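Local coordinates for protein 4-hydroxybutyrate CoA-transferase (Porphyromonas gingivalis, PDB 3D3U) that probably transfers coenzyme A between acyl-CoA thioesters and carboxylates such as acetate, at residues A154-Q159 with T175-V180; V121-T126 with K158-I163; H32-P37 with F135-D140; R39-M44 with F62-H67; D20-G25 with E49-I54. One frame throughout, in Å; residues are numbered along the deposited sequence.

In the fold
All five contacts lie in the N-terminal half, around a six-stranded parallel sheet with Rossmann-like topology. Contacts 1 and 2 share Lys158 and Gln159 and reach neighbouring strands of that sheet, 151-157 and 119-125. Contact 1 is a backbone ladder. Contact 2 has no hydrogen bond across it and relies on Met160. Contact 3 is wholly buried, nearest the centre of the chain, and joins two turns through serine, histidine and aspartate. Contact 4 sits inside the loop closed by contact 3 and holds a proline against helix 38-46. Contact 5 is the most peripheral, with mostly exposed residues and a bridging water. Its Leu22 touches Met44 of contact 4.

Contact 1 of 5, residues A154-Q159 with T175-V180; sequences AEVNKQ and THIIEV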
# COMPACT_ATOMS: atom_id res chain seq x y z
N ALA A 154 6.61 -4.42 20.82
CA ALA A 154 5.47 -3.72 20.31
C ALA A 154 5.29 -2.40 21.06
O ALA A 154 5.26 -2.44 22.30
CB ALA A 154 4.29 -4.52 20.51
N GLU A 155 5.13 -1.26 20.37
CA GLU A 155 4.87 -0.06 21.07
C GLU A 155 3.41 -0.09 21.19
O GLU A 155 2.70 -0.14 20.22
CB GLU A 155 5.24 1.16 20.24
CG GLU A 155 6.72 1.42 19.98
CD GLU A 155 7.01 2.64 19.01
OE1 GLU A 155 8.23 2.77 18.57
OE2 GLU A 155 6.11 3.51 18.68
N VAL A 156 2.91 -0.07 22.39
CA VAL A 156 1.44 -0.06 22.59
C VAL A 156 0.80 1.36 22.55
O VAL A 156 0.99 2.19 23.44
CB VAL A 156 1.05 -0.86 23.82
CG1 VAL A 156 -0.47 -0.70 24.10
CG2 VAL A 156 1.46 -2.32 23.58
N ASN A 157 0.08 1.64 21.48
CA ASN A 157 -0.28 2.98 21.32
C ASN A 157 -1.76 3.21 21.60
O ASN A 157 -2.69 2.59 20.98
CB ASN A 157 0.16 3.48 19.98
CG ASN A 157 0.16 4.97 19.91
OD1 ASN A 157 -0.46 5.66 20.77
ND2 ASN A 157 0.81 5.52 18.88
N LYS A 158 -1.96 4.05 22.62
CA LYS A 158 -3.31 4.49 23.05
C LYS A 158 -4.03 5.23 21.92
O LYS A 158 -5.25 5.21 21.87
CB LYS A 158 -3.32 5.24 24.41
CG LYS A 158 -3.32 4.18 25.56
CD LYS A 158 -3.68 4.63 27.02
CE LYS A 158 -3.38 3.49 28.09
NZ LYS A 158 -2.20 2.60 27.66
N GLN A 159 -3.27 5.80 20.98
CA GLN A 159 -3.82 6.44 19.80
C GLN A 159 -4.02 5.49 18.58
O GLN A 159 -4.79 5.83 17.66
CB GLN A 159 -2.90 7.59 19.37
CG GLN A 159 -3.55 8.94 19.21
CD GLN A 159 -3.18 9.76 20.38
OE1 GLN A 159 -2.83 10.97 20.27
NE2 GLN A 159 -3.18 9.10 21.55
N THR A 175 7.23 -9.58 23.61
CA THR A 175 8.33 -9.75 24.57
C THR A 175 8.54 -8.53 25.43
O THR A 175 8.83 -8.68 26.60
CB THR A 175 9.63 -9.91 23.79
OG1 THR A 175 9.42 -10.88 22.78
CG2 THR A 175 10.68 -10.52 24.61
N HIS A 176 8.53 -7.35 24.81
CA HIS A 176 8.71 -6.10 25.50
C HIS A 176 7.59 -5.18 25.00
O HIS A 176 7.28 -5.15 23.78
CB HIS A 176 10.09 -5.49 25.22
CG HIS A 176 11.24 -6.45 25.38
ND1 HIS A 176 11.77 -7.18 24.32
CD2 HIS A 176 11.99 -6.77 26.46
CE1 HIS A 176 12.76 -7.93 24.75
NE2 HIS A 176 12.93 -7.70 26.05
N ILE A 177 6.95 -4.47 25.94
CA ILE A 177 5.86 -3.60 25.55
C ILE A 177 6.27 -2.24 25.99
O ILE A 177 6.66 -2.06 27.12
CB ILE A 177 4.55 -3.99 26.31
CG1 ILE A 177 3.99 -5.27 25.78
CG2 ILE A 177 3.44 -2.87 26.25
CD1 ILE A 177 3.12 -5.77 26.76
N ILE A 178 6.12 -1.29 25.11
CA ILE A 178 6.52 0.06 25.39
C ILE A 178 5.23 0.84 25.32
O ILE A 178 4.86 1.32 24.25
CB ILE A 178 7.44 0.50 24.32
CG1 ILE A 178 8.68 -0.35 24.40
CG2 ILE A 178 7.89 1.86 24.54
CD1 ILE A 178 9.44 -0.53 23.09
N GLU A 179 4.51 0.96 26.44
CA GLU A 179 3.24 1.71 26.38
C GLU A 179 3.46 3.13 25.98
O GLU A 179 4.19 3.81 26.64
CB GLU A 179 2.34 1.69 27.62
CG GLU A 179 2.87 1.23 28.90
CD GLU A 179 1.72 0.57 29.63
OE1 GLU A 179 1.88 0.11 30.79
OE2 GLU A 179 0.63 0.53 29.02
N VAL A 180 2.84 3.57 24.90
CA VAL A 180 2.82 4.96 24.66
C VAL A 180 1.55 5.53 24.20
O VAL A 180 0.54 4.86 24.05
CB VAL A 180 3.98 5.41 23.77
CG1 VAL A 180 5.28 5.55 24.69
CG2 VAL A 180 4.19 4.53 22.52
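The parallel strand pair of Ala154-Asn157 and His176-Val180 closes one side of the six-stranded sheet, with 176-180 as its outermost strand in this chain. The backbone ladder runs through Ala154 and Val156, and continues to Lys158 in the loop beyond. Ala154 N donates to His176 O and Ala154 O accepts from Ile178 N. Val156 repeats the pattern, taking Ile178 O with its N at 3.0 Å and Val180 N with its O at 2.7 Å. Lys158 N adds a last, nearly straight bond to Val180 O (172° at the hydrogen). On one face of the sheet, Val156 CG2 meets Ile177 CG2 at 3.4 Å. Val156 CG2 is anti to the carbonyl carbon, which turns it toward this neighbour. The side chains of Lys158 and Glu179 lie side by side and point the same way, with NZ and OE2 in a long salt bridge of 3.8 Å. Glu179 is held more firmly by Tyr7 and Arg8. The other face carries Glu155, whose carboxylate binds Arg39 NE and the Phe40 N of helix 38-46. At the last strand residue, Asn157 OD1 accepts from Gln159 N at 2.8 Å, an Asx turn.

Contact 2 of 5, residues V121-T126 with K158-I163; sequences VVQVST and KQMPFI
Met160 has CG anti to its backbone N (chi1 179°), and bends at chi2 and chi3 bring the methyl CE back to Gln123. Its CE then lies 3.8 Å from Gln123 CG, the two side chains crossing at a slant, and 3.7 Å from Gln123 O. Nearer its own backbone, Met160 CB packs on Val124 O at 3.6 Å. Phe162 also has CG anti to the backbone N (chi1 -166°). The edge of its ring faces Ser125, with CD2 3.5 Å from Ser125 OG and that oxygen near the ring plane. Strand 119-125 belongs to the six-stranded parallel sheet, and Thr126 follows it. Residues 158-163 leave the adjacent strand 151-157, pass across this C-terminal end, and lead into strand 164-165 of the second, nine-stranded sheet. The contact contains no hydrogen bond between the two segments. Ser125 OG instead donates to Thr126 O at 2.9 Å, approaching from above the carbonyl plane. Asn282 OD1 receives Phe162 N and so ties the loop to the second half of the chain. At the outer side, Thr126 CG2 meets Lys158 CG at 3.5 Å, where the two side chains cross at about a right angle.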
# COMPACT_ATOMS: atom_id res chain seq x y z
N VAL A 121 9.94 -5.16 15.26
CA VAL A 121 9.49 -4.02 16.05
C VAL A 121 8.27 -3.38 15.43
O VAL A 121 8.42 -2.79 14.41
CB VAL A 121 10.56 -2.96 16.20
CG1 VAL A 121 10.02 -1.70 16.90
CG2 VAL A 121 11.57 -3.52 17.03
N VAL A 122 7.09 -3.47 16.05
CA VAL A 122 5.84 -3.03 15.50
C VAL A 122 5.13 -2.06 16.40
O VAL A 122 5.37 -1.96 17.62
CB VAL A 122 4.84 -4.19 15.28
CG1 VAL A 122 5.42 -5.29 14.42
CG2 VAL A 122 4.37 -4.77 16.59
N GLN A 123 4.15 -1.37 15.83
CA GLN A 123 3.39 -0.44 16.66
C GLN A 123 1.95 -0.90 16.79
O GLN A 123 1.23 -0.58 15.95
CB GLN A 123 3.47 0.97 16.04
CG GLN A 123 2.63 1.97 16.73
CD GLN A 123 2.91 3.38 16.25
OE1 GLN A 123 3.25 3.62 15.10
NE2 GLN A 123 2.72 4.33 17.13
N VAL A 124 1.48 -1.61 17.79
CA VAL A 124 0.02 -1.91 17.81
C VAL A 124 -0.79 -0.99 18.65
O VAL A 124 -0.26 -0.02 19.23
CB VAL A 124 -0.21 -3.24 18.40
CG1 VAL A 124 0.42 -4.26 17.46
CG2 VAL A 124 0.50 -3.32 19.81
N SER A 125 -2.06 -1.37 18.80
CA SER A 125 -3.06 -0.62 19.57
C SER A 125 -3.32 -1.22 20.97
O SER A 125 -2.84 -2.33 21.31
CB SER A 125 -4.37 -0.78 18.88
OG SER A 125 -5.07 -1.87 19.52
N THR A 126 -4.13 -0.52 21.78
CA THR A 126 -4.45 -1.09 23.09
C THR A 126 -5.28 -2.37 22.94
O THR A 126 -6.25 -2.39 22.17
CB THR A 126 -5.16 -0.10 23.98
OG1 THR A 126 -6.06 0.71 23.22
CG2 THR A 126 -4.16 0.91 24.51
N LYS A 158 -1.96 4.05 22.62
CA LYS A 158 -3.31 4.49 23.05
C LYS A 158 -4.03 5.23 21.92
O LYS A 158 -5.25 5.21 21.87
CB LYS A 158 -3.32 5.24 24.41
CG LYS A 158 -3.32 4.18 25.56
CD LYS A 158 -3.68 4.63 27.02
CE LYS A 158 -3.38 3.49 28.09
NZ LYS A 158 -2.20 2.60 27.66
N GLN A 159 -3.27 5.80 20.98
CA GLN A 159 -3.82 6.44 19.80
C GLN A 159 -4.02 5.49 18.58
O GLN A 159 -4.79 5.83 17.66
CB GLN A 159 -2.90 7.59 19.37
CG GLN A 159 -3.55 8.94 19.21
CD GLN A 159 -3.18 9.76 20.38
OE1 GLN A 159 -2.83 10.97 20.27
NE2 GLN A 159 -3.18 9.10 21.55
N MET A 160 -3.31 4.35 18.51
CA MET A 160 -3.43 3.44 17.32
C MET A 160 -4.85 2.91 17.28
O MET A 160 -5.28 2.35 18.27
CB MET A 160 -2.47 2.22 17.39
CG MET A 160 -2.61 1.28 16.19
SD MET A 160 -2.21 2.10 14.56
CE MET A 160 -0.49 2.38 14.65
N PRO A 161 -5.58 3.10 16.19
CA PRO A 161 -6.92 2.53 16.03
C PRO A 161 -6.99 1.00 16.01
O PRO A 161 -6.04 0.33 15.66
CB PRO A 161 -7.35 3.04 14.63
CG PRO A 161 -6.21 3.46 14.02
CD PRO A 161 -5.22 3.89 15.01
N PHE A 162 -8.16 0.48 16.31
CA PHE A 162 -8.35 -0.91 16.38
C PHE A 162 -9.16 -1.25 15.20
O PHE A 162 -10.31 -0.81 15.12
CB PHE A 162 -9.16 -1.28 17.64
CG PHE A 162 -9.13 -2.77 17.97
CD1 PHE A 162 -10.04 -3.66 17.38
CD2 PHE A 162 -8.19 -3.28 18.85
CE1 PHE A 162 -10.03 -5.02 17.66
CE2 PHE A 162 -8.19 -4.65 19.13
CZ PHE A 162 -9.12 -5.50 18.52
N ILE A 163 -8.60 -2.10 14.36
CA ILE A 163 -9.20 -2.58 13.13
C ILE A 163 -9.02 -4.10 13.03
O ILE A 163 -7.96 -4.69 13.44
CB ILE A 163 -8.43 -1.93 12.00
CG1 ILE A 163 -8.35 -0.43 12.20
CG2 ILE A 163 -8.97 -2.36 10.61
CD1 ILE A 163 -7.74 0.15 11.05

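Contact 3 of 5, residues H32-P37 with F135-D140; sequences HAAAAP and FGVSCD
His32 and Ser138 bury the most surface here. Ser138 OG lies 2.8 Å from His32 O and 3.1 Å from Asp140 OD2. Its single proton can serve either oxygen, so the hydroxyl sits between the two segments as a shared polar point. The imidazole of His32 reaches Asp140 at its edge. Asp140 OD2 lies in the ring plane, while the carboxylate as a whole stands almost perpendicular to the ring (84°). His32 ND1 is 3.2 Å from Asp140 OD1. One face of the imidazole is covered by Ala33 CB, 4.0 Å above its centre. Segment 32-37 leads from strand 27-30 of the Rossmann-like sheet to helix 38-46; 135-140 leads from the short strand 132-134 to helix 142-148. Each begins with a type II' turn, His32 to Ala35 and Phe135 to Ser138. Asp140 serves the second of these helices as well, because its OD1 caps Thr142 N. Val137, third in buried surface, belongs to the apolar part. Its CG2 packs on Ala34 CB at 4.0 Å and more loosely on Ala35 CB at 4.4 Å. Ala35 CB also touches Ser138 CB at 3.5 Å, beside the hydroxyl.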
# COMPACT_ATOMS: atom_id res chain seq x y z
N HIS A 32 5.36 -1.08 9.07
CA HIS A 32 5.65 0.13 8.22
C HIS A 32 4.58 1.13 8.07
O HIS A 32 3.57 0.92 8.60
CB HIS A 32 6.39 -0.18 6.88
CG HIS A 32 5.45 -0.43 5.74
ND1 HIS A 32 4.25 -1.10 5.93
CD2 HIS A 32 5.51 -0.06 4.44
CE1 HIS A 32 3.62 -1.15 4.75
NE2 HIS A 32 4.35 -0.51 3.85
N ALA A 33 4.92 2.25 7.41
CA ALA A 33 3.97 3.26 6.89
C ALA A 33 3.65 4.11 8.11
O ALA A 33 4.58 4.70 8.69
CB ALA A 33 2.71 2.65 6.24
N ALA A 34 2.38 4.17 8.54
CA ALA A 34 2.00 5.08 9.62
C ALA A 34 2.04 4.33 10.91
O ALA A 34 1.73 4.95 11.93
CB ALA A 34 0.63 5.68 9.41
N ALA A 35 2.52 3.07 10.89
CA ALA A 35 2.61 2.25 12.05
C ALA A 35 4.03 2.01 12.39
O ALA A 35 4.32 1.10 13.16
CB ALA A 35 1.95 0.91 11.85
N ALA A 36 4.91 2.81 11.78
CA ALA A 36 6.37 2.78 11.92
C ALA A 36 6.74 3.18 13.38
O ALA A 36 6.15 4.13 13.90
CB ALA A 36 6.96 3.76 10.94
N PRO A 37 7.64 2.46 14.04
CA PRO A 37 7.82 2.61 15.45
C PRO A 37 8.99 3.54 15.71
O PRO A 37 10.13 3.18 16.06
CB PRO A 37 8.06 1.17 15.91
CG PRO A 37 8.40 0.44 14.71
CD PRO A 37 8.48 1.36 13.53
N PHE A 135 -3.07 -4.74 14.85
CA PHE A 135 -2.02 -4.09 14.12
C PHE A 135 -2.45 -2.71 13.68
O PHE A 135 -1.61 -1.96 13.21
CB PHE A 135 -1.52 -4.96 12.98
CG PHE A 135 -0.62 -6.05 13.47
CD1 PHE A 135 -1.06 -7.37 13.53
CD2 PHE A 135 0.64 -5.76 13.96
CE1 PHE A 135 -0.24 -8.35 14.08
CE2 PHE A 135 1.44 -6.73 14.47
CZ PHE A 135 1.01 -8.02 14.55
N GLY A 136 -3.73 -2.37 13.85
CA GLY A 136 -4.26 -1.06 13.44
C GLY A 136 -4.19 -0.82 11.94
O GLY A 136 -4.78 -1.58 11.11
N VAL A 137 -3.45 0.23 11.59
CA VAL A 137 -3.35 0.74 10.18
C VAL A 137 -2.29 0.03 9.25
O VAL A 137 -2.03 0.45 8.12
CB VAL A 137 -3.25 2.29 10.15
CG1 VAL A 137 -4.21 2.94 11.18
CG2 VAL A 137 -1.84 2.73 10.41
N SER A 138 -1.73 -1.07 9.74
CA SER A 138 -0.68 -1.81 8.99
C SER A 138 -0.69 -3.34 9.19
O SER A 138 -0.32 -3.85 10.25
CB SER A 138 0.67 -1.28 9.40
OG SER A 138 1.15 -0.54 8.33
N CYS A 139 -1.16 -4.09 8.22
CA CYS A 139 -1.09 -5.51 8.40
C CYS A 139 0.11 -5.96 7.56
O CYS A 139 1.11 -6.51 8.07
CB CYS A 139 -2.36 -6.08 7.88
SG CYS A 139 -2.51 -7.72 8.47
N ASP A 140 0.00 -5.59 6.26
CA ASP A 140 0.93 -5.85 5.18
C ASP A 140 2.01 -6.85 5.45
O ASP A 140 1.71 -8.05 5.38
CB ASP A 140 1.50 -4.54 4.69
CG ASP A 140 1.94 -3.71 5.80
OD1 ASP A 140 3.00 -4.05 6.42
OD2 ASP A 140 1.26 -2.71 6.14

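Contact 4 of 5, residues R39-M44 with F62-H67; sequences RFSQAM and FGDAPH
Ser41 and Pro66 form the centre of this contact between helix 38-46 and the loop that follows strand 54-57. The helix is the connection in the beta-alpha-beta crossover from strand 27-30 to its parallel neighbour 54-57. The loop folds back over it on the way to strand 76-79.

Van der Waals packing dominates. The pyrrolidine ring of Pro66 rests on the helix backbone, with CG 3.6 Å from Ser41 O and 3.7 Å from Gln42 N. Pro66 CB lies 3.7 Å from the same Ser41 O. Asp64 approaches from another part of the loop, and its OD2 comes to 3.4 Å from Ser41 CB. The His67 ring sits close to Ser41, though the details of that approach are doubtful in the model. Over one face of that imidazole is Ala65 O, displaced toward the rim, and the ring also meets Phe30 of the neighbouring strand.

Polar bonding across the contact is slight. Ser41 OG is anti to the backbone N (chi1 175°), directed at the loop, and makes a weak hydrogen bond of 3.1 Å to Pro66 O. The place of Ser41 OG is less sure, so the bond is doubtful.

Charge pairing lies on the far side of the helix. Arg39 forms a salt bridge with Glu182 there, and none with the loop.

At the exposed margin, Gln42 bends back toward the loop, and its NE2 comes to 4.2 Å from Pro66 CD.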
# COMPACT_ATOMS: atom_id res chain seq x y z
N ARG A 39 9.31 5.69 18.11
CA ARG A 39 9.87 5.76 19.53
C ARG A 39 11.07 4.90 19.75
O ARG A 39 12.06 5.28 20.37
CB ARG A 39 8.85 5.35 20.54
CG ARG A 39 8.22 6.58 21.14
CD ARG A 39 7.32 7.31 20.23
NE ARG A 39 6.52 6.45 19.35
CZ ARG A 39 5.69 7.00 18.46
NH1 ARG A 39 4.98 6.25 17.62
NH2 ARG A 39 5.60 8.33 18.40
N PHE A 40 10.92 3.69 19.25
CA PHE A 40 11.97 2.77 19.16
C PHE A 40 13.08 3.27 18.28
O PHE A 40 14.25 3.10 18.65
CB PHE A 40 11.46 1.50 18.59
CG PHE A 40 12.33 0.31 18.91
CD1 PHE A 40 13.38 -0.05 18.09
CD2 PHE A 40 12.12 -0.43 20.03
CE1 PHE A 40 14.16 -1.16 18.36
CE2 PHE A 40 12.91 -1.49 20.30
CZ PHE A 40 13.95 -1.87 19.41
N SER A 41 12.82 3.90 17.13
CA SER A 41 13.94 4.49 16.34
C SER A 41 14.71 5.56 17.16
O SER A 41 15.97 5.59 17.26
CB SER A 41 13.45 5.03 15.00
OG SER A 41 14.48 5.70 14.26
N GLN A 42 13.90 6.39 17.82
CA GLN A 42 14.34 7.50 18.74
C GLN A 42 15.23 6.77 19.77
O GLN A 42 16.39 7.13 19.90
CB GLN A 42 13.10 8.28 19.35
CG GLN A 42 13.12 9.82 19.43
CD GLN A 42 12.26 10.46 18.25
OE1 GLN A 42 10.99 10.26 18.21
NE2 GLN A 42 12.94 11.24 17.29
N ALA A 43 14.73 5.71 20.42
CA ALA A 43 15.62 5.04 21.44
C ALA A 43 16.90 4.41 20.90
O ALA A 43 17.86 4.33 21.61
CB ALA A 43 14.85 4.05 22.39
N MET A 44 16.88 3.97 19.66
CA MET A 44 18.11 3.45 19.06
C MET A 44 19.10 4.57 18.84
O MET A 44 20.29 4.39 19.01
CB MET A 44 17.79 2.75 17.72
CG MET A 44 17.11 1.33 17.84
SD MET A 44 16.68 0.74 16.20
CE MET A 44 18.12 -0.05 15.62
N PHE A 62 6.94 6.64 8.03
CA PHE A 62 6.61 8.02 8.33
C PHE A 62 7.14 8.57 9.71
O PHE A 62 6.55 8.16 10.67
CB PHE A 62 5.11 8.02 8.30
CG PHE A 62 4.51 7.63 6.97
CD1 PHE A 62 3.22 7.11 6.90
CD2 PHE A 62 5.17 7.85 5.78
CE1 PHE A 62 2.59 6.77 5.66
CE2 PHE A 62 4.58 7.50 4.54
CZ PHE A 62 3.28 6.97 4.49
N GLY A 63 8.25 9.40 9.81
CA GLY A 63 8.80 10.19 11.07
C GLY A 63 10.13 9.80 11.78
O GLY A 63 10.89 10.55 12.54
N ASP A 64 10.30 8.48 11.67
CA ASP A 64 11.49 7.66 11.86
C ASP A 64 12.76 8.39 11.49
O ASP A 64 13.41 8.05 10.48
CB ASP A 64 11.32 6.57 10.75
CG ASP A 64 11.02 5.32 11.29
OD1 ASP A 64 10.74 4.36 10.50
OD2 ASP A 64 11.09 5.27 12.54
N ALA A 65 13.17 9.40 12.19
CA ALA A 65 14.46 9.85 11.65
C ALA A 65 15.59 8.84 11.97
O ALA A 65 15.93 7.97 11.21
CB ALA A 65 14.85 11.47 11.99
N PRO A 66 16.09 8.92 13.17
CA PRO A 66 17.39 8.31 13.53
C PRO A 66 17.74 6.88 12.98
O PRO A 66 17.54 5.91 13.67
CB PRO A 66 17.22 8.23 15.02
CG PRO A 66 15.50 8.54 15.23
CD PRO A 66 15.40 9.55 14.30
N HIS A 67 18.18 6.68 11.74
CA HIS A 67 18.87 5.38 11.47
C HIS A 67 19.81 5.63 10.37
O HIS A 67 20.86 4.86 10.22
CB HIS A 67 18.07 4.33 10.71
CG HIS A 67 16.70 4.09 11.22
ND1 HIS A 67 16.42 3.90 12.55
CD2 HIS A 67 15.54 3.94 10.53
CE1 HIS A 67 15.12 3.70 12.67
NE2 HIS A 67 14.56 3.75 11.46

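Contact 5 of 5, residues D20-G25 with E49-I54; sequences DSLKPG and EKLENI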
# COMPACT_ATOMS: atom_id res chain seq x y z
N ASP A 20 17.96 -4.46 25.61
CA ASP A 20 17.87 -5.92 25.90
C ASP A 20 17.57 -6.70 24.65
O ASP A 20 17.94 -7.83 24.51
CB ASP A 20 16.86 -6.27 27.02
CG ASP A 20 17.32 -5.70 28.43
OD1 ASP A 20 18.37 -6.25 28.95
OD2 ASP A 20 16.80 -4.67 29.06
N SER A 21 16.89 -6.09 23.72
CA SER A 21 16.51 -6.86 22.59
C SER A 21 17.54 -6.74 21.48
O SER A 21 17.46 -7.49 20.55
CB SER A 21 15.19 -6.38 22.05
OG SER A 21 15.41 -5.15 21.35
N LEU A 22 18.51 -5.82 21.54
CA LEU A 22 19.30 -5.64 20.36
C LEU A 22 20.69 -6.08 20.49
O LEU A 22 21.64 -5.25 20.49
CB LEU A 22 19.30 -4.20 19.90
CG LEU A 22 17.96 -3.75 19.32
CD1 LEU A 22 18.08 -2.56 18.45
CD2 LEU A 22 17.36 -4.90 18.51
N LYS A 23 20.85 -7.38 20.59
CA LYS A 23 22.19 -7.96 20.73
C LYS A 23 23.06 -7.59 19.49
O LYS A 23 22.54 -7.47 18.38
CB LYS A 23 22.09 -9.50 21.02
CG LYS A 23 21.47 -9.80 22.37
CD LYS A 23 21.93 -8.63 23.33
CE LYS A 23 21.39 -8.65 24.86
NZ LYS A 23 21.29 -10.08 25.47
N PRO A 24 24.37 -7.39 19.69
CA PRO A 24 25.30 -7.26 18.56
C PRO A 24 25.01 -8.24 17.39
O PRO A 24 24.59 -9.38 17.56
CB PRO A 24 26.66 -7.57 19.19
CG PRO A 24 26.53 -7.33 20.59
CD PRO A 24 25.09 -7.23 20.97
N GLY A 25 25.21 -7.77 16.17
CA GLY A 25 24.83 -8.54 15.02
C GLY A 25 23.36 -8.88 14.83
O GLY A 25 23.09 -9.64 13.95
N GLU A 49 25.59 4.11 21.19
CA GLU A 49 26.98 3.99 21.57
C GLU A 49 27.06 2.57 22.07
O GLU A 49 28.14 2.03 22.15
CB GLU A 49 27.25 5.08 22.63
CG GLU A 49 26.26 6.35 22.51
CD GLU A 49 26.97 7.73 22.13
OE1 GLU A 49 28.25 7.81 22.33
OE2 GLU A 49 26.30 8.75 21.67
N LYS A 50 25.91 1.96 22.36
CA LYS A 50 25.91 0.56 22.72
C LYS A 50 25.55 -0.42 21.61
O LYS A 50 25.90 -1.59 21.75
CB LYS A 50 24.92 0.23 23.80
CG LYS A 50 24.92 1.13 24.87
CD LYS A 50 23.92 0.67 25.95
CE LYS A 50 23.84 1.66 27.13
NZ LYS A 50 25.22 2.18 27.43
N LEU A 51 24.82 -0.01 20.57
CA LEU A 51 24.53 -1.01 19.56
C LEU A 51 25.74 -1.34 18.60
O LEU A 51 26.52 -0.43 18.18
CB LEU A 51 23.31 -0.63 18.73
CG LEU A 51 21.96 -0.16 19.27
CD1 LEU A 51 21.54 -1.02 20.41
CD2 LEU A 51 22.22 1.21 19.70
N GLU A 52 25.86 -2.62 18.27
CA GLU A 52 26.93 -3.09 17.40
C GLU A 52 26.42 -3.41 16.00
O GLU A 52 26.24 -2.48 15.27
CB GLU A 52 27.63 -4.28 17.98
CG GLU A 52 28.62 -3.94 19.07
CD GLU A 52 29.96 -3.66 18.46
OE1 GLU A 52 30.62 -4.65 18.02
OE2 GLU A 52 30.34 -2.44 18.40
N ASN A 53 26.20 -4.64 15.56
CA ASN A 53 26.01 -4.74 14.09
C ASN A 53 24.57 -4.89 13.69
O ASN A 53 24.15 -5.96 13.23
CB ASN A 53 26.83 -5.84 13.40
CG ASN A 53 28.30 -5.65 13.57
OD1 ASN A 53 28.79 -4.56 13.28
ND2 ASN A 53 29.04 -6.67 14.11
N ILE A 54 23.78 -3.85 13.87
CA ILE A 54 22.41 -4.09 13.77
C ILE A 54 21.97 -3.77 12.35
O ILE A 54 22.27 -2.71 11.83
CB ILE A 54 21.69 -3.24 14.80
CG1 ILE A 54 22.52 -3.17 16.08
CG2 ILE A 54 20.30 -3.73 14.96
CD1 ILE A 54 22.39 -4.39 16.88
O HOH W 1 24.92 -4.23 19.99
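The flat peptide unit between Lys23 and Pro24 meets Ile54 through its carbonyl, with Lys23 O 3.4 Å from Ile54 CD1. The puckered ring of Pro24 presents its CB to Glu52 CB at 3.6 Å, the two side chains crossing at a slant. Both segments are helix-to-strand turns of the Rossmann-like domain. Residues 20-25 connect helix 14-21 to strand 27-30, and residues 49-54 connect helix 38-46 to strand 54-57, the next strand in the parallel sheet. The contact therefore sits at the N-terminal ends of two adjacent strands.

The buried side is apolar. Leu22 CB packs on Leu51 CD1 at 3.9 Å, and Leu22 CD1 lies 4.3 Å from Ile54 CG2. Leu22 also touches Met44 of helix 38-46 and Val28 of the first strand. In Ile54, CG1 is anti to the carbonyl carbon, and chi2 of -78° turns CD1 toward the Lys23 carbonyl.

Further out, Gly25 CA makes a CA-H...O contact of 3.2 Å with Asn53 O, and Asn53 CB lies 3.7 Å from the same CA. A water lies between the two backbones, but its place is doubtful, since its bond from Glu52 N is too short in the model. It donates to Lys50 O and to Leu22 O, both weakly, the latter 3.5 Å from the water oxygen.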